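Local coordinates for extracellular solute-binding protein, family 5 (Chelativorans sp., PDB 6WM6) that binds EDTA and related aminopolycarboxylates in the periplasm, probably presenting them to an ABC transporter for uptake, at residues Pro44-Glu49 / Gly246-Lys251; Gly220-Glu225 / Leu235-Lys240; Leu323-Leu328 / Asp520-Phe525; Val327-Asp332 / Arg370-Gly375. All blocks are in the same frame, centred on the assembly; numbering follows the deposited sequence.

The four contacts fall into two groups on opposite sides of the chain's centre. Contacts 1 and 2, with centres about 11 Å apart, belong to one mixed sheet whose strands run in the order 49-54, 251-256, 232-237 and 222-228. Contact 2 is a local hairpin lying, in sequence, between the two segments of contact 1; contact 1 brings strand 49-54 to the edge of the sheet, beside 251-256. Contacts 3 and 4 follow later in the chain; their centres are about 9 Å apart and both use helix 321-330. The centres of contacts 1 and 3 are about 52 Å apart and the contacts do not touch, a separation consistent with the two-lobed architecture of periplasmic binding proteins.

Contact 1: Pro44-Glu49 / Gly246-Lys251; sequences PGKGGE and GPYLDK
Backbone hydrogen bonds carry the centre of this contact. Gly47 N gives a short bond to Tyr248 O (2.7 Å), reaching it almost along the C=O axis with an N-H...O angle of 166°. Two donors then share Gly48 O in its carbonyl plane: Asp250 N at 2.8 Å and, longer, Lys251 N at 3.3 Å. A side chain of 246-251 answers: Gly48 N binds Asp250 OD2 (3.0 Å), approaching from above the carboxylate plane, 56° out of it. Gly47 and Gly48 both have positive phi with extended psi, angles at which a CB would jam against the preceding carbonyl.

Contacts with the aromatic ring form a second group. Pro44 CG sits over the centre of the Tyr248 ring, 3.8 Å from its centroid in a CH-pi contact only 12° off the normal. Lys46, bent at its second side-chain torsion, brings NZ to an off-centre cation-pi contact 4.4 Å from the centroid of the Tyr248 ring. An alanine in place of Tyr248 would probably loosen the hold on Pro44 and Lys46, since both lean on the ring.

Charged side chains lie alongside each other at the far end. The extended chains of Glu49 and Lys251 point the same way, and Glu49 OE2 rests against Lys251 CG at 3.5 Å, while their charged ends pair with Lys253 and Glu225 respectively. These loop-to-loop bonds lead into the single parallel bridge between Glu49 and Lys251, where strand 49-54 joins strand 251-256 as an outermost strand of a mixed four-stranded sheet.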
loop_
_atom_site.group_PDB
_atom_site.type_symbol
_atom_site.label_atom_id
_atom_site.label_comp_id
_atom_site.label_asym_id
_atom_site.label_seq_id
_atom_site.Cartn_x
_atom_site.Cartn_y
_atom_site.Cartn_z
ATOM N N PRO A 44 -29.099 -0.782 3.805
ATOM C CA PRO A 44 -29.609 -0.167 2.576
ATOM C C PRO A 44 -30.813 -0.918 2.022
ATOM O O PRO A 44 -31.109 -2.046 2.416
ATOM C CB PRO A 44 -28.425 -0.248 1.606
ATOM C CG PRO A 44 -27.571 -1.334 2.110
ATOM C CD PRO A 44 -27.828 -1.501 3.588
ATOM N N GLY A 45 -31.498 -0.252 1.106
ATOM C CA GLY A 45 -32.516 -0.899 0.305
ATOM C C GLY A 45 -31.899 -1.780 -0.749
ATOM O O GLY A 45 -30.680 -1.852 -0.911
ATOM N N LYS A 46 -32.765 -2.453 -1.503
ATOM C CA LYS A 46 -32.343 -3.361 -2.560
ATOM C C LYS A 46 -32.495 -2.664 -3.905
ATOM O O LYS A 46 -33.566 -2.116 -4.211
ATOM C CB LYS A 46 -33.179 -4.642 -2.527
ATOM C CG LYS A 46 -32.368 -5.937 -2.521
ATOM C CD LYS A 46 -31.839 -6.299 -1.129
ATOM C CE LYS A 46 -31.013 -7.590 -1.170
ATOM N NZ LYS A 46 -30.553 -8.058 0.172
ATOM N N GLY A 47 -31.431 -2.675 -4.695
ATOM C CA GLY A 47 -31.444 -2.165 -6.048
ATOM C C GLY A 47 -30.649 -0.879 -6.193
ATOM O O GLY A 47 -30.068 -0.353 -5.244
ATOM N N GLY A 48 -30.626 -0.387 -7.415
ATOM C CA GLY A 48 -29.907 0.827 -7.716
ATOM C C GLY A 48 -28.500 0.578 -8.213
ATOM O O GLY A 48 -28.085 -0.551 -8.464
ATOM N N GLU A 49 -27.758 1.668 -8.373
ATOM C CA GLU A 49 -26.403 1.593 -8.911
ATOM C C GLU A 49 -25.506 2.584 -8.193
ATOM O O GLU A 49 -25.967 3.630 -7.725
ATOM C CB GLU A 49 -26.359 1.892 -10.418
ATOM C CG GLU A 49 -27.310 1.050 -11.262
ATOM C CD GLU A 49 -27.042 1.188 -12.752
ATOM O OE1 GLU A 49 -26.171 2.001 -13.121
ATOM O OE2 GLU A 49 -27.699 0.474 -13.541
ATOM N N GLY A 246 -25.685 -9.114 1.312
ATOM C CA GLY A 246 -25.636 -8.548 -0.011
ATOM C C GLY A 246 -25.654 -9.579 -1.110
ATOM O O GLY A 246 -25.936 -10.763 -0.891
ATOM N N PRO A 247 -25.374 -9.147 -2.339
ATOM C CA PRO A 247 -25.158 -7.742 -2.708
ATOM C C PRO A 247 -26.476 -6.967 -2.736
ATOM O O PRO A 247 -27.553 -7.560 -2.875
ATOM C CB PRO A 247 -24.603 -7.854 -4.132
ATOM C CG PRO A 247 -25.232 -9.069 -4.676
ATOM C CD PRO A 247 -25.323 -10.031 -3.516
ATOM N N TYR A 248 -26.401 -5.659 -2.598
ATOM C CA TYR A 248 -27.594 -4.815 -2.594
ATOM C C TYR A 248 -27.836 -4.046 -3.880
ATOM O O TYR A 248 -28.966 -3.588 -4.093
ATOM C CB TYR A 248 -27.516 -3.796 -1.445
ATOM C CG TYR A 248 -27.570 -4.415 -0.079
ATOM C CD1 TYR A 248 -26.430 -4.871 0.559
ATOM C CD2 TYR A 248 -28.775 -4.539 0.597
ATOM C CE1 TYR A 248 -26.486 -5.431 1.816
ATOM C CE2 TYR A 248 -28.837 -5.102 1.861
ATOM C CZ TYR A 248 -27.681 -5.540 2.460
ATOM O OH TYR A 248 -27.715 -6.105 3.724
ATOM N N LEU A 249 -26.841 -3.883 -4.738
ATOM C CA LEU A 249 -26.972 -3.045 -5.928
ATOM C C LEU A 249 -27.265 -3.880 -7.165
ATOM O O LEU A 249 -26.825 -5.024 -7.298
ATOM C CB LEU A 249 -25.685 -2.261 -6.174
ATOM C CG LEU A 249 -25.276 -1.302 -5.056
ATOM C CD1 LEU A 249 -23.836 -0.881 -5.236
ATOM C CD2 LEU A 249 -26.195 -0.100 -5.032
ATOM N N ASP A 250 -28.010 -3.280 -8.088
ATOM C CA ASP A 250 -28.202 -3.896 -9.396
ATOM C C ASP A 250 -26.948 -3.785 -10.247
ATOM O O ASP A 250 -26.656 -4.693 -11.023
ATOM C CB ASP A 250 -29.367 -3.225 -10.127
ATOM C CG ASP A 250 -30.701 -3.494 -9.466
ATOM O OD1 ASP A 250 -30.951 -4.650 -9.085
ATOM O OD2 ASP A 250 -31.485 -2.534 -9.323
ATOM N N LYS A 251 -26.206 -2.684 -10.125
ATOM C CA LYS A 251 -24.934 -2.536 -10.802
ATOM C C LYS A 251 -23.970 -1.762 -9.922
ATOM O O LYS A 251 -24.353 -0.816 -9.220
ATOM C CB LYS A 251 -25.057 -1.827 -12.162
ATOM C CG LYS A 251 -26.007 -2.526 -13.119
ATOM C CD LYS A 251 -25.710 -2.179 -14.569
ATOM C CE LYS A 251 -26.745 -2.813 -15.494
ATOM N NZ LYS A 251 -26.392 -2.646 -16.933
#

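Contact 2: Gly220-Glu225 / Leu235-Lys240; sequences GPYMVE and LVPNPK
With its CG anti to the backbone N (chi1 171°), Asn238 swings across to the loop leading into strand 222-228, and a chi2 of 6° brings OD1 nearly eclipsed with CA, leaving ND2 pointing toward Gly220. Met223 holds CG in the crowded position between N and the carbonyl carbon (chi1 67°), and the chain brings its sulfur to Asn238 and Pro239, just past the paired strand. The amide of Asn238 uses both ends: ND2 donates to Gly220 O (2.9 Å), in that carbonyl's plane, and OD1 accepts from Lys240 N (2.9 Å), closing an Asx turn. Its backbone N gives a nearly straight bond to Pro221 O at 2.9 Å. A leucine in place of Asn238, lacking the amide's donor and acceptor, would probably leave the strand's exit less firmly fixed.

Beyond this end the strands pair antiparallel, though strongly twisted. Met223 and Val236 form a hydrogen-bonded pair (Met223 N to Val236 O 2.8 Å, Val236 N to Met223 O 2.9 Å), each donor close to the C=O axis. On the face they share, Met223 CG packs on Val236 CG2 at 4.0 Å, and the Met223 sulfur crosses Pro239, SD to CD 3.8 Å. The extended Glu225 lays its carboxylate against Val236 CG1, its OE1 also salt-bridged to Lys251. Tyr222 CB meets Leu235 CD2 at 3.8 Å.

Together these pairs make the hairpin of strands 222-228 and 232-237. Strand 222-228 is outermost within the chain, and strand 251-256 flanks 232-237, covering Tyr222 with Leu252 and Leu235 with Phe254, while Tyr222 OH reaches Leu249 N.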
loop_
_atom_site.group_PDB
_atom_site.type_symbol
_atom_site.label_atom_id
_atom_site.label_comp_id
_atom_site.label_asym_id
_atom_site.label_seq_id
_atom_site.Cartn_x
_atom_site.Cartn_y
_atom_site.Cartn_z
ATOM N N GLY A 220 -17.082 -13.738 -5.486
ATOM C CA GLY A 220 -17.495 -12.664 -4.600
ATOM C C GLY A 220 -18.908 -12.210 -4.876
ATOM O O GLY A 220 -19.655 -12.843 -5.634
ATOM N N PRO A 221 -19.294 -11.068 -4.307
ATOM C CA PRO A 221 -20.693 -10.620 -4.417
ATOM C C PRO A 221 -21.068 -10.109 -5.793
ATOM O O PRO A 221 -22.259 -10.126 -6.123
ATOM C CB PRO A 221 -20.795 -9.512 -3.344
ATOM C CG PRO A 221 -19.370 -9.045 -3.166
ATOM C CD PRO A 221 -18.544 -10.301 -3.292
ATOM N N TYR A 222 -20.093 -9.669 -6.587
ATOM C CA TYR A 222 -20.335 -9.088 -7.901
ATOM C C TYR A 222 -19.523 -9.829 -8.962
ATOM O O TYR A 222 -18.601 -10.585 -8.640
ATOM C CB TYR A 222 -20.000 -7.575 -7.891
ATOM C CG TYR A 222 -21.010 -6.757 -7.091
ATOM C CD1 TYR A 222 -22.200 -6.357 -7.650
ATOM C CD2 TYR A 222 -20.752 -6.405 -5.781
ATOM C CE1 TYR A 222 -23.125 -5.646 -6.936
ATOM C CE2 TYR A 222 -21.667 -5.670 -5.047
ATOM C CZ TYR A 222 -22.855 -5.303 -5.633
ATOM O OH TYR A 222 -23.815 -4.593 -4.926
ATOM N N MET A 223 -19.885 -9.617 -10.221
ATOM C CA MET A 223 -19.150 -10.182 -11.344
ATOM C C MET A 223 -19.203 -9.198 -12.496
ATOM O O MET A 223 -20.132 -8.407 -12.587
ATOM C CB MET A 223 -19.732 -11.547 -11.731
ATOM C CG MET A 223 -21.138 -11.506 -12.314
ATOM S SD MET A 223 -21.895 -13.151 -12.366
ATOM C CE MET A 223 -20.682 -14.114 -13.248
ATOM N N VAL A 224 -18.219 -9.265 -13.386
ATOM C CA VAL A 224 -18.146 -8.310 -14.489
ATOM C C VAL A 224 -19.187 -8.644 -15.549
ATOM O O VAL A 224 -19.245 -9.778 -16.062
ATOM C CB VAL A 224 -16.729 -8.279 -15.078
ATOM C CG1 VAL A 224 -16.671 -7.292 -16.269
ATOM C CG2 VAL A 224 -15.726 -7.884 -14.038
ATOM N N GLU A 225 -20.017 -7.664 -15.878
ATOM C CA GLU A 225 -20.934 -7.718 -17.010
ATOM C C GLU A 225 -20.281 -7.220 -18.296
ATOM O O GLU A 225 -20.488 -7.828 -19.354
ATOM C CB GLU A 225 -22.191 -6.895 -16.708
ATOM C CG GLU A 225 -23.232 -6.908 -17.825
ATOM C CD GLU A 225 -24.443 -6.048 -17.506
ATOM O OE1 GLU A 225 -24.310 -4.805 -17.465
ATOM O OE2 GLU A 225 -25.537 -6.616 -17.277
ATOM N N LEU A 235 -20.142 -4.035 -13.201
ATOM C CA LEU A 235 -20.380 -5.273 -12.470
ATOM C C LEU A 235 -21.847 -5.407 -12.089
ATOM O O LEU A 235 -22.555 -4.407 -11.895
ATOM C CB LEU A 235 -19.545 -5.342 -11.193
ATOM C CG LEU A 235 -18.032 -5.324 -11.365
ATOM C CD1 LEU A 235 -17.488 -3.968 -11.599
ATOM C CD2 LEU A 235 -17.369 -5.929 -10.122
ATOM N N VAL A 236 -22.304 -6.648 -11.985
ATOM C CA VAL A 236 -23.665 -6.987 -11.577
ATOM C C VAL A 236 -23.564 -8.036 -10.484
ATOM O O VAL A 236 -22.507 -8.659 -10.309
ATOM C CB VAL A 236 -24.498 -7.524 -12.777
ATOM C CG1 VAL A 236 -24.685 -6.414 -13.813
ATOM C CG2 VAL A 236 -23.822 -8.760 -13.388
ATOM N N PRO A 237 -24.648 -8.274 -9.748
ATOM C CA PRO A 237 -24.599 -9.318 -8.709
ATOM C C PRO A 237 -24.187 -10.665 -9.278
ATOM O O PRO A 237 -24.574 -11.045 -10.387
ATOM C CB PRO A 237 -26.028 -9.377 -8.179
ATOM C CG PRO A 237 -26.562 -7.997 -8.443
ATOM C CD PRO A 237 -25.949 -7.559 -9.743
ATOM N N ASN A 238 -23.407 -11.382 -8.499
ATOM C CA ASN A 238 -23.140 -12.799 -8.725
ATOM C C ASN A 238 -24.315 -13.584 -8.153
ATOM O O ASN A 238 -24.488 -13.610 -6.927
ATOM C CB ASN A 238 -21.824 -13.149 -8.038
ATOM C CG ASN A 238 -21.541 -14.634 -8.014
ATOM O OD1 ASN A 238 -22.282 -15.448 -8.612
ATOM N ND2 ASN A 238 -20.462 -15.003 -7.350
ATOM N N PRO A 239 -25.142 -14.219 -9.000
ATOM C CA PRO A 239 -26.318 -14.920 -8.485
ATOM C C PRO A 239 -26.000 -16.071 -7.556
ATOM O O PRO A 239 -26.892 -16.519 -6.819
ATOM C CB PRO A 239 -27.020 -15.440 -9.750
ATOM C CG PRO A 239 -26.370 -14.793 -10.895
ATOM C CD PRO A 239 -25.038 -14.250 -10.465
ATOM N N LYS A 240 -24.765 -16.569 -7.574
ATOM C CA LYS A 240 -24.344 -17.654 -6.701
ATOM C C LYS A 240 -23.506 -17.156 -5.517
ATOM O O LYS A 240 -22.855 -17.955 -4.843
ATOM C CB LYS A 240 -23.597 -18.718 -7.493
ATOM C CG LYS A 240 -24.451 -19.406 -8.553
ATOM C CD LYS A 240 -23.778 -20.677 -9.051
ATOM C CE LYS A 240 -24.533 -21.336 -10.203
ATOM N NZ LYS A 240 -25.895 -21.774 -9.803
#

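Contact 3: Leu323-Leu328 / Asp520-Phe525; sequences LRKAVL and DYAALF
At the innermost layer, Arg324 grips one carbonyl with two nitrogens. NH2 donates to Tyr521 O at 2.8 Å and NE to the same Tyr521 O at 3.1 Å, a side-on bidentate hold in which the oxygen lies 1° out of the guanidinium plane and both donors lie in the plane of the carbonyl. NE also makes a weak bond to Ala522 O (3.3 Å). The group does a second job: NH2 sits over the centre of the Tyr521 ring, with CZ 4.5 Å from the Tyr521 ring centroid and 11° off its normal, so the cation-pi contact comes over the face although the two planes are 47° apart.

Apolar groups fill the next layer. The methyl CB of Ala522 is shared by Lys325 CG (3.8 Å) and Leu328 CD1 (3.9 Å), and the other branch, Leu328 CD2, meets Phe525 CB at 3.6 Å as the two side chains pass alongside, running oppositely.

Further out lie the groups that position these. The bend at the third side-chain torsion of Arg324 turns its guanidinium onto the Tyr521 carbonyl, and NH1 is tied to Met318 O. Tyr521 OH bonds to Ser313, which together with the cation over its face would help fix the ring, and Leu328 also rests on Met309 and Leu311 of strand 305-311.

Ala522, at positive phi, is where the chain leaves helix 504-521 before strand 524-537. An arginine bound at the carbonyl of Tyr521, at the C-terminal end of helix 504-521, is probably favoured by the partial negative charge there, and it joins helix 321-330 to this helix-to-strand turn.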
loop_
_atom_site.group_PDB
_atom_site.type_symbol
_atom_site.label_atom_id
_atom_site.label_comp_id
_atom_site.label_asym_id
_atom_site.label_seq_id
_atom_site.Cartn_x
_atom_site.Cartn_y
_atom_site.Cartn_z
ATOM N N LEU A 323 27.475 13.725 4.661
ATOM C CA LEU A 323 26.607 14.646 3.932
ATOM C C LEU A 323 25.146 14.265 4.138
ATOM O O LEU A 323 24.290 15.141 4.323
ATOM C CB LEU A 323 26.981 14.700 2.446
ATOM C CG LEU A 323 26.170 15.682 1.613
ATOM C CD1 LEU A 323 26.331 17.106 2.125
ATOM C CD2 LEU A 323 26.572 15.613 0.131
ATOM N N ARG A 324 24.849 12.958 4.146
ATOM C CA ARG A 324 23.482 12.510 4.418
ATOM C C ARG A 324 23.017 13.004 5.775
ATOM O O ARG A 324 21.927 13.600 5.901
ATOM C CB ARG A 324 23.379 10.988 4.361
ATOM C CG ARG A 324 23.705 10.426 2.989
ATOM C CD ARG A 324 23.192 8.996 2.798
ATOM N NE ARG A 324 23.665 7.962 3.724
ATOM C CZ ARG A 324 24.782 7.254 3.554
ATOM N NH1 ARG A 324 25.589 7.508 2.535
ATOM N NH2 ARG A 324 25.072 6.290 4.410
ATOM N N LYS A 325 23.827 12.773 6.813
ATOM C CA LYS A 325 23.417 13.168 8.153
ATOM C C LYS A 325 23.292 14.676 8.284
ATOM O O LYS A 325 22.383 15.170 8.965
ATOM C CB LYS A 325 24.369 12.591 9.197
ATOM C CG LYS A 325 24.258 11.083 9.286
ATOM C CD LYS A 325 25.124 10.458 10.357
ATOM C CE LYS A 325 24.821 8.970 10.401
ATOM N NZ LYS A 325 25.548 8.230 11.461
ATOM N N ALA A 326 24.169 15.430 7.627
ATOM C CA ALA A 326 24.074 16.880 7.702
ATOM C C ALA A 326 22.796 17.378 7.049
ATOM O O ALA A 326 22.080 18.220 7.616
ATOM C CB ALA A 326 25.292 17.524 7.039
ATOM N N VAL A 327 22.469 16.850 5.872
ATOM C CA VAL A 327 21.225 17.235 5.201
ATOM C C VAL A 327 20.023 16.916 6.073
ATOM O O VAL A 327 19.121 17.753 6.250
ATOM C CB VAL A 327 21.145 16.573 3.812
ATOM C CG1 VAL A 327 19.712 16.581 3.261
ATOM C CG2 VAL A 327 22.126 17.258 2.863
ATOM N N LEU A 328 19.987 15.708 6.632
ATOM C CA LEU A 328 18.819 15.327 7.427
ATOM C C LEU A 328 18.703 16.163 8.694
ATOM O O LEU A 328 17.587 16.471 9.132
ATOM C CB LEU A 328 18.850 13.846 7.773
ATOM C CG LEU A 328 18.802 12.871 6.588
ATOM C CD1 LEU A 328 18.610 11.458 7.098
ATOM C CD2 LEU A 328 17.741 13.285 5.607
ATOM N N ASP A 520 20.514 4.908 11.621
ATOM C CA ASP A 520 21.919 5.255 11.727
ATOM C C ASP A 520 22.529 5.505 10.348
ATOM O O ASP A 520 23.415 6.358 10.188
ATOM C CB ASP A 520 22.709 4.118 12.402
ATOM C CG ASP A 520 22.438 3.979 13.883
ATOM O OD1 ASP A 520 21.898 4.906 14.524
ATOM O OD2 ASP A 520 22.801 2.893 14.409
ATOM N N TYR A 521 22.093 4.742 9.326
ATOM C CA TYR A 521 22.701 4.807 7.999
ATOM C C TYR A 521 22.251 6.038 7.217
ATOM O O TYR A 521 22.931 6.437 6.268
ATOM C CB TYR A 521 22.339 3.519 7.245
ATOM C CG TYR A 521 23.046 3.291 5.944
ATOM C CD1 TYR A 521 24.415 3.044 5.911
ATOM C CD2 TYR A 521 22.354 3.304 4.740
ATOM C CE1 TYR A 521 25.081 2.832 4.688
ATOM C CE2 TYR A 521 22.999 3.085 3.540
ATOM C CZ TYR A 521 24.339 2.851 3.519
ATOM O OH TYR A 521 24.978 2.647 2.301
ATOM N N ALA A 522 21.109 6.627 7.580
ATOM C CA ALA A 522 20.672 7.919 7.058
ATOM C C ALA A 522 20.478 7.927 5.544
ATOM O O ALA A 522 20.765 8.919 4.873
ATOM C CB ALA A 522 21.617 9.043 7.497
ATOM N N ALA A 523 19.970 6.827 4.988
ATOM C CA ALA A 523 19.607 6.758 3.579
ATOM C C ALA A 523 18.107 6.888 3.331
ATOM O O ALA A 523 17.676 6.950 2.167
ATOM C CB ALA A 523 20.137 5.463 2.939
ATOM N N LEU A 524 17.306 6.949 4.381
ATOM C CA LEU A 524 15.845 7.030 4.236
ATOM C C LEU A 524 15.295 7.865 5.386
ATOM O O LEU A 524 15.454 7.511 6.567
ATOM C CB LEU A 524 15.227 5.633 4.197
ATOM C CG LEU A 524 13.735 5.565 3.901
ATOM C CD1 LEU A 524 13.425 6.129 2.544
ATOM C CD2 LEU A 524 13.285 4.100 3.988
ATOM N N PHE A 525 14.674 8.988 5.037
ATOM C CA PHE A 525 14.140 9.956 6.002
ATOM C C PHE A 525 12.624 9.936 5.953
ATOM O O PHE A 525 12.042 10.363 4.951
ATOM C CB PHE A 525 14.670 11.340 5.609
ATOM C CG PHE A 525 14.189 12.484 6.475
ATOM C CD1 PHE A 525 14.750 12.738 7.716
ATOM C CD2 PHE A 525 13.226 13.361 6.007
ATOM C CE1 PHE A 525 14.350 13.821 8.474
ATOM C CE2 PHE A 525 12.794 14.427 6.787
ATOM C CZ PHE A 525 13.366 14.665 8.019
#

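Contact 4: Val327-Asp332 / Arg370-Gly375; sequences VLTAID and RGYGTG
The end of helix 321-330 meets a type II turn, running to Thr374, that starts at Gly371, the glycine of the Schellman motif closing helix 366-369. Backbone bonds make the join: Gly373 N donates to Leu328 O at 2.8 Å, nearly straight (172°), though from above the carbonyl plane, and Gly375 N reaches Ile331 O at 3.0 Å, less straight. The turn is braced from within by Thr374 OG1, which donates to Gly371 O at 2.8 Å.

The ring of Tyr372 is sandwiched. Leu328 CD1 lies over one face, offset toward the rim and 4.1 Å from the Tyr372 ring centroid, a CH-pi contact; Arg370 CB covers the opposite face over its centre. Tyr372 OH is held by Met519 O, pinning the ring at its tip.

Two waters bridge the segments. One donates to both Thr329 OG1 (2.7 Å) and Arg370 O; the other links Asp332 OD1 to Gly373 O. Thr329 OG1 also bonds to Lys325 O, one turn back. Asp332 is an N-cap, its OD1 also accepting from Asp335 N of helix 333-340.

Gly371, Gly373 and Gly375 all have positive phi; at Gly375 a CB would also fall about 3.0 Å from Asp332 CG. Carbonyls at and just after the helix C-terminus, partly negative, find N-H donors in and just after the turn, implying a junction of backbone bonds, bridging waters and the packing of Leu328 on Tyr372.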
loop_
_atom_site.group_PDB
_atom_site.type_symbol
_atom_site.label_atom_id
_atom_site.label_comp_id
_atom_site.label_asym_id
_atom_site.label_seq_id
_atom_site.Cartn_x
_atom_site.Cartn_y
_atom_site.Cartn_z
ATOM N N VAL A 327 22.469 16.850 5.872
ATOM C CA VAL A 327 21.225 17.235 5.201
ATOM C C VAL A 327 20.023 16.916 6.073
ATOM O O VAL A 327 19.121 17.753 6.250
ATOM C CB VAL A 327 21.145 16.573 3.812
ATOM C CG1 VAL A 327 19.712 16.581 3.261
ATOM C CG2 VAL A 327 22.126 17.258 2.863
ATOM N N LEU A 328 19.987 15.708 6.632
ATOM C CA LEU A 328 18.819 15.327 7.427
ATOM C C LEU A 328 18.703 16.163 8.694
ATOM O O LEU A 328 17.587 16.471 9.132
ATOM C CB LEU A 328 18.850 13.846 7.773
ATOM C CG LEU A 328 18.802 12.871 6.588
ATOM C CD1 LEU A 328 18.610 11.458 7.098
ATOM C CD2 LEU A 328 17.741 13.285 5.607
ATOM N N THR A 329 19.831 16.572 9.274
ATOM C CA THR A 329 19.809 17.394 10.480
ATOM C C THR A 329 19.323 18.806 10.178
ATOM O O THR A 329 18.600 19.404 10.989
ATOM C CB THR A 329 21.209 17.396 11.081
ATOM O OG1 THR A 329 21.574 16.065 11.454
ATOM C CG2 THR A 329 21.305 18.284 12.331
ATOM N N ALA A 330 19.688 19.350 9.020
ATOM C CA ALA A 330 19.263 20.685 8.632
ATOM C C ALA A 330 17.786 20.752 8.266
ATOM O O ALA A 330 17.151 21.809 8.415
ATOM C CB ALA A 330 20.102 21.152 7.444
ATOM N N ILE A 331 17.208 19.660 7.766
ATOM C CA ILE A 331 15.785 19.673 7.435
ATOM C C ILE A 331 14.982 19.943 8.696
ATOM O O ILE A 331 15.214 19.342 9.751
ATOM C CB ILE A 331 15.399 18.350 6.752
ATOM C CG1 ILE A 331 15.995 18.309 5.363
ATOM C CG2 ILE A 331 13.891 18.173 6.726
ATOM C CD1 ILE A 331 15.859 16.962 4.664
ATOM N N ASP A 332 14.011 20.857 8.589
ATOM C CA ASP A 332 13.134 21.219 9.709
ATOM C C ASP A 332 11.805 20.513 9.495
ATOM O O ASP A 332 10.947 21.000 8.755
ATOM C CB ASP A 332 12.954 22.736 9.742
ATOM C CG ASP A 332 12.182 23.225 10.959
ATOM O OD1 ASP A 332 11.401 22.449 11.545
ATOM O OD2 ASP A 332 12.359 24.410 11.313
ATOM N N ARG A 370 18.170 11.022 16.619
ATOM C CA ARG A 370 19.458 11.222 15.964
ATOM C C ARG A 370 19.667 12.648 15.518
ATOM O O ARG A 370 20.691 12.940 14.894
ATOM C CB ARG A 370 19.554 10.265 14.769
ATOM C CG ARG A 370 19.782 8.835 15.227
ATOM C CD ARG A 370 19.342 7.773 14.203
ATOM N NE ARG A 370 19.655 6.463 14.763
ATOM C CZ ARG A 370 18.955 5.861 15.723
ATOM N NH1 ARG A 370 17.820 6.392 16.154
ATOM N NH2 ARG A 370 19.397 4.717 16.221
ATOM N N GLY A 371 18.745 13.544 15.841
ATOM C CA GLY A 371 18.819 14.926 15.422
ATOM C C GLY A 371 18.308 15.186 14.034
ATOM O O GLY A 371 18.326 16.341 13.579
ATOM N N TYR A 372 17.858 14.158 13.325
ATOM C CA TYR A 372 17.331 14.379 11.990
ATOM C C TYR A 372 16.006 15.125 12.089
ATOM O O TYR A 372 15.181 14.854 12.972
ATOM C CB TYR A 372 17.099 13.061 11.255
ATOM C CG TYR A 372 18.252 12.074 11.183
ATOM C CD1 TYR A 372 19.582 12.458 11.369
ATOM C CD2 TYR A 372 17.998 10.739 10.917
ATOM C CE1 TYR A 372 20.608 11.521 11.309
ATOM C CE2 TYR A 372 19.001 9.808 10.851
ATOM C CZ TYR A 372 20.304 10.199 11.041
ATOM O OH TYR A 372 21.299 9.238 11.006
ATOM N N GLY A 373 15.783 16.051 11.174
ATOM C CA GLY A 373 14.522 16.784 11.140
ATOM C C GLY A 373 14.400 17.889 12.167
ATOM O O GLY A 373 13.323 18.473 12.295
ATOM N N THR A 374 15.468 18.210 12.889
ATOM C CA THR A 374 15.409 19.214 13.954
ATOM C C THR A 374 15.682 20.629 13.461
ATOM O O THR A 374 15.601 21.574 14.259
ATOM C CB THR A 374 16.358 18.860 15.104
ATOM O OG1 THR A 374 17.716 18.827 14.644
ATOM C CG2 THR A 374 15.992 17.526 15.722
ATOM N N GLY A 375 16.007 20.815 12.187
ATOM C CA GLY A 375 16.241 22.146 11.658
ATOM C C GLY A 375 17.480 22.797 12.223
ATOM O O GLY A 375 17.534 24.033 12.320
HETATM O O HOH W 1 22.321 14.843 13.788
HETATM O O HOH W 2 11.482 20.112 13.694
#